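Local coordinates for intestinal fatty acid binding protein (Rattus norvegicus, PDB 1ICM), which binds long-chain fatty acids such as myristate inside a beta-barrel, probably for their uptake and transport within intestinal cells, at residues A[15-20]-A[115-120]; A[54-59]-A[68-73]; A[74-79]-A[93-98]; A[87-92]-A[104-109]. All coordinates share one frame; numbering follows the deposited sequence.

Contact 1 (A[15-20]-A[115-120]); sequences EKFMEK and QTYTYE. With MYR (myristic acid), chain B.
A single water joins Lys20 to Tyr119 by donating to Lys20 O (2.9 Å) while it hydrogen-bonds Tyr119 OH, lying in the plane of the phenol at its edge. Lys20 O itself approaches that edge too, 3.8 Å from Tyr119 CE2. The apolar centre of the contact is Phe17; with CG set anti to the backbone N (chi1 174°), its ring leans toward the strand, where CE2 comes 3.4 Å from Tyr119 CB and 3.8 Å from Tyr117 CB. The Phe17 and Tyr117 rings meet obliquely, planes 36° apart, with Tyr117 CD2 over the rim of one Phe17 face. Tyr117 in turn lays one face on the fatty acid, whose C9 sits 4.0 Å above the ring centre. An alanine at Tyr117 removes the ring, and the middle of the myristate chain would probably lose its aromatic support and one face of Phe17 the cover of CD2. Met18 SD meets the far end of the ligand at C14, 3.8 Å away. Helix 14-21 thus lies over the end of the barrel against strand 112-119, with Phe17 also touching Ala124 of the neighbouring strand 122-130.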
# COMPACT_ATOMS: atom_id res chain seq x y z
N GLU A 15 -3.51 -11.41 -7.21
CA GLU A 15 -2.57 -12.51 -7.35
C GLU A 15 -1.65 -12.36 -8.54
O GLU A 15 -0.49 -12.67 -8.40
CB GLU A 15 -3.22 -13.91 -7.40
CG GLU A 15 -3.72 -14.40 -6.01
CD GLU A 15 -4.47 -15.71 -6.09
OE1 GLU A 15 -4.09 -16.62 -6.81
OE2 GLU A 15 -5.55 -15.74 -5.34
N LYS A 16 -2.16 -11.89 -9.69
CA LYS A 16 -1.33 -11.70 -10.88
C LYS A 16 -0.29 -10.64 -10.56
O LYS A 16 0.88 -10.72 -10.95
CB LYS A 16 -2.18 -11.23 -12.05
CG LYS A 16 -2.65 -12.38 -12.94
CD LYS A 16 -1.51 -13.07 -13.69
CE LYS A 16 -1.87 -14.41 -14.35
NZ LYS A 16 -0.74 -15.35 -14.53
N PHE A 17 -0.70 -9.62 -9.82
CA PHE A 17 0.25 -8.57 -9.45
C PHE A 17 1.37 -9.14 -8.60
O PHE A 17 2.57 -8.85 -8.79
CB PHE A 17 -0.49 -7.40 -8.75
CG PHE A 17 0.46 -6.36 -8.22
CD1 PHE A 17 1.08 -6.48 -6.98
CD2 PHE A 17 0.77 -5.26 -9.01
CE1 PHE A 17 1.96 -5.51 -6.51
CE2 PHE A 17 1.68 -4.29 -8.58
CZ PHE A 17 2.28 -4.43 -7.34
N MET A 18 0.99 -10.00 -7.62
CA MET A 18 2.04 -10.58 -6.78
C MET A 18 2.96 -11.53 -7.56
O MET A 18 4.15 -11.60 -7.28
CB MET A 18 1.41 -11.39 -5.62
CG MET A 18 0.84 -10.43 -4.59
SD MET A 18 0.32 -11.25 -3.05
CE MET A 18 -1.33 -11.79 -3.56
N GLU A 19 2.41 -12.23 -8.53
CA GLU A 19 3.21 -13.14 -9.38
C GLU A 19 4.31 -12.34 -10.09
O GLU A 19 5.47 -12.73 -10.14
CB GLU A 19 2.31 -13.80 -10.43
CG GLU A 19 3.01 -14.72 -11.44
CD GLU A 19 1.99 -15.49 -12.25
OE1 GLU A 19 1.48 -14.79 -13.25
OE2 GLU A 19 1.63 -16.64 -12.02
N LYS A 20 3.95 -11.18 -10.64
CA LYS A 20 4.90 -10.31 -11.33
C LYS A 20 6.07 -9.82 -10.47
O LYS A 20 7.20 -9.66 -10.93
CB LYS A 20 4.14 -9.12 -11.90
CG LYS A 20 4.77 -8.45 -13.11
CD LYS A 20 4.63 -9.19 -14.43
CE LYS A 20 5.41 -8.50 -15.55
NZ LYS A 20 5.18 -9.16 -16.84
N GLN A 115 -6.97 1.48 -2.92
CA GLN A 115 -5.53 1.55 -3.07
C GLN A 115 -5.20 0.88 -4.39
O GLN A 115 -5.46 -0.32 -4.54
CB GLN A 115 -4.70 0.83 -1.99
CG GLN A 115 -4.64 1.55 -0.65
CD GLN A 115 -3.55 1.08 0.31
OE1 GLN A 115 -3.30 2.01 1.21
NE2 GLN A 115 -2.97 -0.04 0.31
N THR A 116 -4.64 1.61 -5.34
CA THR A 116 -4.32 0.98 -6.62
C THR A 116 -2.80 0.93 -6.75
O THR A 116 -2.08 1.87 -6.34
CB THR A 116 -4.82 1.89 -7.76
OG1 THR A 116 -6.22 1.99 -7.63
CG2 THR A 116 -4.66 1.26 -9.14
N TYR A 117 -2.31 -0.14 -7.37
CA TYR A 117 -0.88 -0.25 -7.63
C TYR A 117 -0.64 -0.59 -9.12
O TYR A 117 -1.43 -1.29 -9.78
CB TYR A 117 -0.21 -1.44 -6.88
CG TYR A 117 -0.57 -1.70 -5.42
CD1 TYR A 117 -0.35 -0.71 -4.45
CD2 TYR A 117 -1.09 -2.93 -5.01
CE1 TYR A 117 -0.67 -0.93 -3.11
CE2 TYR A 117 -1.39 -3.17 -3.66
CZ TYR A 117 -1.19 -2.16 -2.71
OH TYR A 117 -1.50 -2.36 -1.38
N THR A 118 0.52 -0.18 -9.61
CA THR A 118 0.92 -0.59 -10.96
C THR A 118 2.40 -0.97 -10.90
O THR A 118 3.23 -0.33 -10.24
CB THR A 118 0.76 0.47 -12.08
OG1 THR A 118 1.49 1.63 -11.71
CG2 THR A 118 -0.71 0.85 -12.32
N TYR A 119 2.72 -2.03 -11.63
CA TYR A 119 4.08 -2.51 -11.70
C TYR A 119 4.28 -3.31 -12.99
O TYR A 119 3.50 -4.24 -13.28
CB TYR A 119 4.39 -3.42 -10.49
CG TYR A 119 5.79 -4.02 -10.52
CD1 TYR A 119 6.91 -3.27 -10.17
CD2 TYR A 119 5.95 -5.37 -10.80
CE1 TYR A 119 8.22 -3.75 -10.13
CE2 TYR A 119 7.25 -5.89 -10.75
CZ TYR A 119 8.37 -5.10 -10.45
OH TYR A 119 9.63 -5.65 -10.41
N GLU A 120 5.27 -2.88 -13.79
CA GLU A 120 5.65 -3.52 -15.03
C GLU A 120 4.50 -3.82 -15.91
O GLU A 120 4.42 -4.90 -16.46
CB GLU A 120 6.39 -4.82 -14.74
CG GLU A 120 7.78 -4.55 -14.16
CD GLU A 120 8.64 -3.91 -15.20
OE1 GLU A 120 8.98 -4.76 -16.15
OE2 GLU A 120 8.99 -2.74 -15.17
C1 MYR B . 2.25 3.28 3.34
O1 MYR B . 1.39 2.62 4.03
O2 MYR B . 2.00 4.38 2.93
C2 MYR B . 3.58 2.57 3.11
C3 MYR B . 3.91 2.29 1.65
C4 MYR B . 2.94 1.35 0.95
C5 MYR B . 3.31 1.00 -0.49
C6 MYR B . 2.52 -0.22 -0.97
C7 MYR B . 3.26 -1.13 -1.94
C8 MYR B . 3.03 -2.60 -1.56
C9 MYR B . 2.69 -3.45 -2.76
C10 MYR B . 1.94 -4.73 -2.40
C11 MYR B . 2.90 -5.90 -2.27
C12 MYR B . 2.35 -7.14 -1.60
C13 MYR B . 3.46 -8.18 -1.46
C14 MYR B . 3.00 -9.55 -1.01
O HOH W 1 9.83 -8.52 -10.41

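Contact 2 (A[54-59]-A[68-73]); sequences NFRNID and FAYSLA. With MYR (myristic acid), chain B.
Arg56 spans the gap between the two segments to reach Tyr70, Ser71 and Ala73. From CB, its CG takes the position between the backbone N and the carbonyl carbon (chi1 49°), and from there the chain runs extended to NE. The methylenes act as a spacer, and contact across the gap begins at NE, 4.5 Å from Ala73 CB. At CZ the guanidinium is sandwiched: Ala73 N lies over one face, toward the rim, and Ile58 CD1 lies over the centre of the other, 3.5 Å above the plane. The tip grips one atom end-on, NH1 and NH2 each donating to Ser71 O at 2.9 Å. That oxygen lies nearly in the guanidinium plane; NH2 approaches it in the carbonyl plane, NH1 from above. NH2 also comes within 3.0 Å of Tyr70 OH and forms a salt bridge with Glu51, whose other carboxylate oxygen is hydrogen-bonded to Tyr70 OH. The Tyr70 ring, 63° from the guanidinium plane, turns a face to the ligand, with myristate C3 over its centre at 3.8 Å. Leu72 CD2 touches myristate C8, and Phe55 CB meets Ala73 CB at 4.1 Å. Strands 57-63 and 68-71 are the two outermost of the sheet, and in this family the turns next to them border the portal through which ligand is thought to pass. Side-chain chemistry here does the bridging: one cation, probably balanced by Glu51, ties the loop before strand 57-63 to the carbonyl at the end of strand 68-71 and stands behind the tyrosine that lines the ligand.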
# COMPACT_ATOMS: atom_id res chain seq x y z
N ASN A 54 -1.82 -10.54 8.99
CA ASN A 54 -1.42 -11.87 9.46
C ASN A 54 0.09 -12.01 9.47
O ASN A 54 0.63 -12.81 10.24
CB ASN A 54 -2.01 -13.04 8.68
CG ASN A 54 -3.50 -13.22 8.78
OD1 ASN A 54 -4.11 -12.84 9.79
ND2 ASN A 54 -4.11 -13.77 7.73
N PHE A 55 0.79 -11.21 8.64
CA PHE A 55 2.24 -11.25 8.55
C PHE A 55 3.01 -10.46 9.59
O PHE A 55 4.07 -10.87 10.08
CB PHE A 55 2.73 -10.71 7.17
CG PHE A 55 2.19 -11.47 5.99
CD1 PHE A 55 2.73 -12.70 5.65
CD2 PHE A 55 1.16 -10.98 5.19
CE1 PHE A 55 2.27 -13.44 4.56
CE2 PHE A 55 0.68 -11.70 4.10
CZ PHE A 55 1.23 -12.94 3.78
N ARG A 56 2.50 -9.29 9.96
CA ARG A 56 3.25 -8.48 10.91
C ARG A 56 2.41 -7.29 11.37
O ARG A 56 1.28 -7.07 10.93
CB ARG A 56 4.50 -7.89 10.25
CG ARG A 56 4.18 -7.24 8.90
CD ARG A 56 5.33 -6.51 8.22
NE ARG A 56 4.90 -5.70 7.06
CZ ARG A 56 5.74 -5.05 6.24
NH1 ARG A 56 7.06 -5.11 6.43
NH2 ARG A 56 5.27 -4.33 5.22
N ASN A 57 3.03 -6.51 12.21
CA ASN A 57 2.40 -5.33 12.76
C ASN A 57 3.48 -4.29 12.89
O ASN A 57 4.36 -4.40 13.74
CB ASN A 57 1.82 -5.61 14.17
CG ASN A 57 0.61 -6.50 14.06
OD1 ASN A 57 0.70 -7.73 14.22
ND2 ASN A 57 -0.53 -5.91 13.81
N ILE A 58 3.41 -3.25 12.06
CA ILE A 58 4.43 -2.22 12.13
C ILE A 58 3.84 -0.85 11.85
O ILE A 58 2.77 -0.74 11.26
CB ILE A 58 5.42 -2.46 10.99
CG1 ILE A 58 4.70 -2.44 9.64
CG2 ILE A 58 6.01 -3.85 11.16
CD1 ILE A 58 5.63 -2.28 8.44
N ASP A 59 4.62 0.14 12.28
CA ASP A 59 4.26 1.52 12.05
C ASP A 59 5.04 2.04 10.83
O ASP A 59 6.23 1.72 10.63
CB ASP A 59 4.66 2.38 13.25
CG ASP A 59 3.77 2.23 14.45
OD1 ASP A 59 2.92 1.23 14.37
OD2 ASP A 59 3.84 2.99 15.39
N PHE A 68 11.32 8.19 1.83
CA PHE A 68 11.51 7.32 2.98
C PHE A 68 11.65 5.90 2.47
O PHE A 68 11.40 5.66 1.27
CB PHE A 68 10.29 7.50 3.95
CG PHE A 68 9.00 6.98 3.40
CD1 PHE A 68 8.25 7.69 2.46
CD2 PHE A 68 8.45 5.78 3.86
CE1 PHE A 68 7.06 7.16 1.97
CE2 PHE A 68 7.26 5.24 3.38
CZ PHE A 68 6.55 5.94 2.41
N ALA A 69 12.04 4.96 3.34
CA ALA A 69 12.19 3.56 2.91
C ALA A 69 11.11 2.67 3.52
O ALA A 69 10.76 2.82 4.69
CB ALA A 69 13.54 3.08 3.42
N TYR A 70 10.58 1.73 2.76
CA TYR A 70 9.58 0.84 3.28
C TYR A 70 9.84 -0.57 2.77
O TYR A 70 10.16 -0.76 1.61
CB TYR A 70 8.21 1.31 2.78
CG TYR A 70 7.06 0.34 3.00
CD1 TYR A 70 6.41 0.24 4.23
CD2 TYR A 70 6.60 -0.45 1.95
CE1 TYR A 70 5.35 -0.65 4.42
CE2 TYR A 70 5.55 -1.34 2.12
CZ TYR A 70 4.92 -1.45 3.36
OH TYR A 70 3.86 -2.33 3.50
N SER A 71 9.72 -1.60 3.60
CA SER A 71 9.92 -2.97 3.15
C SER A 71 8.65 -3.77 3.17
O SER A 71 7.81 -3.65 4.06
CB SER A 71 10.80 -3.77 4.10
OG SER A 71 12.07 -3.16 4.19
N LEU A 72 8.51 -4.62 2.18
CA LEU A 72 7.38 -5.52 2.09
C LEU A 72 7.58 -6.64 3.10
O LEU A 72 8.67 -6.81 3.62
CB LEU A 72 7.27 -6.18 0.71
CG LEU A 72 7.23 -5.17 -0.41
CD1 LEU A 72 6.77 -5.90 -1.68
CD2 LEU A 72 6.29 -4.04 0.02
N ALA A 73 6.52 -7.40 3.38
CA ALA A 73 6.48 -8.49 4.33
C ALA A 73 7.56 -9.52 4.06
O ALA A 73 8.14 -10.13 4.97
CB ALA A 73 5.14 -9.18 4.22
C1 MYR B . 2.25 3.28 3.34
O1 MYR B . 1.39 2.62 4.03
O2 MYR B . 2.00 4.38 2.93
C2 MYR B . 3.58 2.57 3.11
C3 MYR B . 3.91 2.29 1.65
C4 MYR B . 2.94 1.35 0.95
C5 MYR B . 3.31 1.00 -0.49
C6 MYR B . 2.52 -0.22 -0.97
C7 MYR B . 3.26 -1.13 -1.94
C8 MYR B . 3.03 -2.60 -1.56
C9 MYR B . 2.69 -3.45 -2.76
C10 MYR B . 1.94 -4.73 -2.40
C11 MYR B . 2.90 -5.90 -2.27
C12 MYR B . 2.35 -7.14 -1.60
C13 MYR B . 3.46 -8.18 -1.46
C14 MYR B . 3.00 -9.55 -1.01

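Contact 3 (A[74-79]-A[93-98]); sequences DGTELT and FKRVDN
Thr79 and Lys94 form an antiparallel hydrogen-bonded pair, Thr79 N donating to Lys94 O and Lys94 N to Thr79 O, both at 3.0 Å. Next along the ladder, Leu78 and Arg95 make a non-hydrogen-bonded pair, and Leu78 CD2 packs on Arg95 CG at 3.9 Å. The ladder gains one further rung where Val96 N donates to Glu77 O at 2.9 Å in a nearly straight bond (169°). On the opposite face of the sheet, Thr79 CG2 touches Val96 CG2, the two side chains crossing at about a right angle. Beyond the strands, the Arg95 guanidinium carries Thr76 CG2 over one face, 3.8 Å above the plane and toward the rim. The arginine chain bends at chi3 (55°), which brings NE beside Asp97. What fixes the guanidinium is Asp97, held side-on by two nitrogens: NE bonds OD1 at 3.0 Å and NH2 bonds OD2 at 2.7 Å, both on syn lone pairs and close to the guanidinium plane. Asp97 OD1 also accepts from Asn98 N, while NH1 of the arginine donates to Met21 O. Thr76 is placed in turn by an Asx turn, its N bonding Asp74 OD1 at 3.0 Å. An alanine at Arg95 would probably leave the Asp97 carboxylate without its paired donors, Met21 O without its bond and the Thr76 methyl without a surface to rest on. The contact joins the open ends of the hairpin formed by strands 77-85 and 88-95; strand 68-71 lies on one side, and Arg95 reaches Tyr119 of strand 112-119 and the C-terminal end of helix 14-21.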
# COMPACT_ATOMS: atom_id res chain seq x y z
N ASP A 74 7.83 -9.67 2.77
CA ASP A 74 8.85 -10.60 2.32
C ASP A 74 10.26 -10.06 2.33
O ASP A 74 11.13 -10.75 1.83
CB ASP A 74 8.61 -11.19 0.91
CG ASP A 74 8.89 -10.25 -0.22
OD1 ASP A 74 8.97 -9.00 0.16
OD2 ASP A 74 9.02 -10.58 -1.39
N GLY A 75 10.50 -8.85 2.81
CA GLY A 75 11.83 -8.29 2.79
C GLY A 75 12.19 -7.41 1.57
O GLY A 75 13.23 -6.75 1.68
N THR A 76 11.44 -7.37 0.46
CA THR A 76 11.74 -6.53 -0.74
C THR A 76 11.73 -5.07 -0.35
O THR A 76 10.73 -4.58 0.21
CB THR A 76 10.67 -6.76 -1.80
OG1 THR A 76 10.77 -8.10 -2.21
CG2 THR A 76 10.79 -5.82 -2.99
N GLU A 77 12.85 -4.39 -0.54
CA GLU A 77 12.94 -2.98 -0.13
C GLU A 77 12.57 -1.94 -1.20
O GLU A 77 12.94 -2.10 -2.37
CB GLU A 77 14.28 -2.69 0.55
CG GLU A 77 14.34 -3.43 1.89
CD GLU A 77 15.71 -3.69 2.44
OE1 GLU A 77 16.75 -3.62 1.78
OE2 GLU A 77 15.65 -4.01 3.71
N LEU A 78 11.83 -0.89 -0.81
CA LEU A 78 11.41 0.16 -1.74
C LEU A 78 11.82 1.48 -1.12
O LEU A 78 12.01 1.60 0.10
CB LEU A 78 9.84 0.29 -1.80
CG LEU A 78 9.03 -0.99 -1.97
CD1 LEU A 78 7.58 -0.60 -2.09
CD2 LEU A 78 9.40 -1.59 -3.30
N THR A 79 11.94 2.52 -1.95
CA THR A 79 12.21 3.86 -1.44
C THR A 79 11.32 4.77 -2.28
O THR A 79 11.09 4.51 -3.47
CB THR A 79 13.64 4.38 -1.44
OG1 THR A 79 14.08 4.23 -2.77
CG2 THR A 79 14.49 3.53 -0.51
N PHE A 93 7.37 5.09 -6.11
CA PHE A 93 8.38 4.23 -5.50
C PHE A 93 9.25 3.48 -6.52
O PHE A 93 8.90 3.36 -7.69
CB PHE A 93 7.69 3.17 -4.63
CG PHE A 93 6.95 3.80 -3.48
CD1 PHE A 93 7.64 4.23 -2.34
CD2 PHE A 93 5.57 3.99 -3.60
CE1 PHE A 93 6.91 4.86 -1.32
CE2 PHE A 93 4.83 4.58 -2.57
CZ PHE A 93 5.53 5.02 -1.45
N LYS A 94 10.35 2.98 -5.98
CA LYS A 94 11.33 2.21 -6.75
C LYS A 94 11.81 1.05 -5.89
O LYS A 94 12.08 1.26 -4.70
CB LYS A 94 12.59 3.08 -6.85
CG LYS A 94 13.27 3.15 -8.20
CD LYS A 94 13.04 4.49 -8.89
CE LYS A 94 12.84 4.37 -10.40
NZ LYS A 94 13.04 5.65 -11.09
N ARG A 95 11.96 -0.14 -6.48
CA ARG A 95 12.49 -1.33 -5.81
C ARG A 95 13.98 -1.10 -5.72
O ARG A 95 14.57 -0.79 -6.74
CB ARG A 95 12.25 -2.58 -6.67
CG ARG A 95 10.83 -3.12 -6.54
CD ARG A 95 10.56 -4.46 -7.22
NE ARG A 95 11.49 -5.52 -6.79
CZ ARG A 95 11.17 -6.83 -6.81
NH1 ARG A 95 9.96 -7.30 -7.20
NH2 ARG A 95 12.12 -7.71 -6.42
N VAL A 96 14.63 -1.21 -4.59
CA VAL A 96 16.04 -0.95 -4.56
C VAL A 96 16.86 -2.04 -5.24
O VAL A 96 17.96 -1.74 -5.65
CB VAL A 96 16.46 -0.88 -3.10
CG1 VAL A 96 17.97 -0.73 -2.91
CG2 VAL A 96 15.69 0.25 -2.43
N ASP A 97 16.33 -3.27 -5.35
CA ASP A 97 17.13 -4.32 -5.98
C ASP A 97 17.32 -4.14 -7.48
O ASP A 97 18.45 -4.06 -7.99
CB ASP A 97 16.54 -5.71 -5.67
CG ASP A 97 15.08 -5.89 -6.00
OD1 ASP A 97 14.39 -5.00 -6.45
OD2 ASP A 97 14.62 -7.10 -5.75
N ASN A 98 16.19 -4.12 -8.18
CA ASN A 98 16.06 -4.02 -9.61
C ASN A 98 15.80 -2.63 -10.19
O ASN A 98 15.76 -2.51 -11.42
CB ASN A 98 15.20 -5.17 -10.17
CG ASN A 98 13.72 -5.02 -9.92
OD1 ASN A 98 12.89 -5.95 -10.08
ND2 ASN A 98 13.35 -3.80 -9.55

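Contact 4 (A[87-92]-A[104-109]); sequences NKLVGK and AVREIS. With MYR (myristic acid), chain B.
Arg106, paired with Leu89 across the strands, ends in a flat guanidinium that meets the flat carboxylate of myristate, with ligand O1 in plane at its edge. NH2 donates to that oxygen at 2.8 Å in a fairly straight bond (166°), and NH1 donates to O2, also at 2.8 Å but more bent (137°). The side chain, extended from CG to NE, carries these nitrogens inward from the barrel wall; NE lies very close to Gln115 OE1, a probable hydrogen bond though modelled too short, and Trp82 packs against the arginine. At its root, Arg106 CB meets Leu89 CB at 4.2 Å, above a hydrogen-bonded pair in which Arg106 N donates to Leu89 O and Leu89 N to Arg106 O. A second such pair links Gly91 and Ala104, and between the two Val90 and Val105 point to the other face of the sheet. There Lys88 and Glu107 run side by side, Lys88 CE 3.8 Å from Glu107 OE1, the charged atoms not in contact. At the end away from the connecting turn, a water bridges Asn87 O and Ile108 N. Two-nitrogen recognition by a buried cation would be expected to favour the ionised carboxylate, and Gln115 may steady the arginine.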
# COMPACT_ATOMS: atom_id res chain seq x y z
N ASN A 87 -7.20 15.48 -4.24
CA ASN A 87 -7.69 14.79 -3.08
C ASN A 87 -7.05 13.44 -2.85
O ASN A 87 -7.36 12.75 -1.88
CB ASN A 87 -9.21 14.60 -3.26
CG ASN A 87 -9.87 15.72 -2.49
OD1 ASN A 87 -9.80 15.77 -1.25
ND2 ASN A 87 -10.48 16.65 -3.24
N LYS A 88 -6.19 13.05 -3.77
CA LYS A 88 -5.52 11.77 -3.70
C LYS A 88 -4.11 11.85 -3.19
O LYS A 88 -3.43 12.87 -3.28
CB LYS A 88 -5.28 11.25 -5.11
CG LYS A 88 -6.46 11.17 -6.06
CD LYS A 88 -6.00 10.87 -7.48
CE LYS A 88 -7.07 10.10 -8.25
NZ LYS A 88 -6.85 10.00 -9.71
N LEU A 89 -3.66 10.68 -2.70
CA LEU A 89 -2.26 10.54 -2.30
C LEU A 89 -1.65 9.72 -3.46
O LEU A 89 -2.22 8.68 -3.84
CB LEU A 89 -2.05 9.84 -0.96
CG LEU A 89 -2.31 10.69 0.27
CD1 LEU A 89 -2.26 9.80 1.52
CD2 LEU A 89 -1.14 11.67 0.35
N VAL A 90 -0.54 10.22 -4.03
CA VAL A 90 0.12 9.55 -5.15
C VAL A 90 1.49 9.18 -4.65
O VAL A 90 2.15 10.06 -4.10
CB VAL A 90 0.18 10.48 -6.37
CG1 VAL A 90 1.03 9.87 -7.49
CG2 VAL A 90 -1.24 10.74 -6.88
N GLY A 91 1.83 7.88 -4.76
CA GLY A 91 3.08 7.39 -4.26
C GLY A 91 3.97 6.91 -5.41
O GLY A 91 3.56 6.07 -6.21
N LYS A 92 5.16 7.46 -5.47
CA LYS A 92 6.15 7.12 -6.50
C LYS A 92 7.29 6.40 -5.81
O LYS A 92 8.03 7.03 -5.05
CB LYS A 92 6.68 8.34 -7.25
CG LYS A 92 5.55 9.02 -8.02
CD LYS A 92 5.85 10.44 -8.50
CE LYS A 92 4.67 11.09 -9.23
NZ LYS A 92 5.06 12.18 -10.16
N ALA A 104 1.75 3.91 -6.51
CA ALA A 104 0.58 3.56 -5.73
C ALA A 104 -0.29 4.80 -5.55
O ALA A 104 0.23 5.91 -5.39
CB ALA A 104 0.93 2.98 -4.36
N VAL A 105 -1.59 4.58 -5.52
CA VAL A 105 -2.53 5.68 -5.31
C VAL A 105 -3.56 5.29 -4.24
O VAL A 105 -4.06 4.17 -4.23
CB VAL A 105 -3.35 5.91 -6.59
CG1 VAL A 105 -4.35 7.08 -6.44
CG2 VAL A 105 -2.42 6.08 -7.78
N ARG A 106 -3.86 6.25 -3.38
CA ARG A 106 -4.87 6.07 -2.35
C ARG A 106 -5.92 7.15 -2.61
O ARG A 106 -5.62 8.32 -2.71
CB ARG A 106 -4.36 6.34 -0.95
CG ARG A 106 -3.61 5.15 -0.38
CD ARG A 106 -3.09 5.46 1.01
NE ARG A 106 -2.55 4.25 1.61
CZ ARG A 106 -1.45 4.16 2.35
NH1 ARG A 106 -0.68 5.22 2.57
NH2 ARG A 106 -1.10 2.97 2.84
N GLU A 107 -7.17 6.71 -2.71
CA GLU A 107 -8.22 7.68 -2.92
C GLU A 107 -9.51 7.19 -2.24
O GLU A 107 -9.72 5.99 -2.11
CB GLU A 107 -8.39 7.86 -4.42
CG GLU A 107 -9.20 6.73 -5.02
CD GLU A 107 -9.17 6.79 -6.52
OE1 GLU A 107 -9.87 7.81 -7.01
OE2 GLU A 107 -8.55 5.94 -7.17
N ILE A 108 -10.37 8.10 -1.78
CA ILE A 108 -11.64 7.78 -1.15
C ILE A 108 -12.76 7.75 -2.19
O ILE A 108 -12.92 8.60 -3.08
CB ILE A 108 -12.06 8.85 -0.13
CG1 ILE A 108 -10.98 9.33 0.84
CG2 ILE A 108 -13.32 8.40 0.61
CD1 ILE A 108 -10.65 8.22 1.82
N SER A 109 -13.65 6.81 -2.12
CA SER A 109 -14.75 6.75 -3.04
C SER A 109 -15.93 6.42 -2.15
O SER A 109 -16.12 5.28 -1.74
CB SER A 109 -14.52 5.62 -4.02
OG SER A 109 -15.79 5.18 -4.44
C1 MYR B . 2.25 3.28 3.34
O1 MYR B . 1.39 2.62 4.03
O2 MYR B . 2.00 4.38 2.93
C2 MYR B . 3.58 2.57 3.11
C3 MYR B . 3.91 2.29 1.65
C4 MYR B . 2.94 1.35 0.95
C5 MYR B . 3.31 1.00 -0.49
C6 MYR B . 2.52 -0.22 -0.97
C7 MYR B . 3.26 -1.13 -1.94
C8 MYR B . 3.03 -2.60 -1.56
C9 MYR B . 2.69 -3.45 -2.76
C10 MYR B . 1.94 -4.73 -2.40
C11 MYR B . 2.90 -5.90 -2.27
C12 MYR B . 2.35 -7.14 -1.60
C13 MYR B . 3.46 -8.18 -1.46
C14 MYR B . 3.00 -9.55 -1.01
O HOH W 2 -9.69 11.03 -2.38

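Overall arrangement
All four contacts reach the one antiparallel sheet that curls into the barrel. Contact 1 encloses the other three along the chain; contact 2 closes before contact 3 opens, and contacts 3 and 4 interleave because both use strand 88-95. Contacts 2 and 3 have the nearest centres, about 12 Å apart, on adjoining strands 68-71 and 77-85, whereas the centres of contacts 3 and 4 are about 20 Å apart, toward different ends of strand 88-95. Contacts 1 and 4 meet through neighbouring strands 112-119 and 101-109. Contacts 1, 2 and 4 all touch the myristate: contact 4 takes its carboxylate, while contacts 1 and 2 flank its hydrocarbon chain.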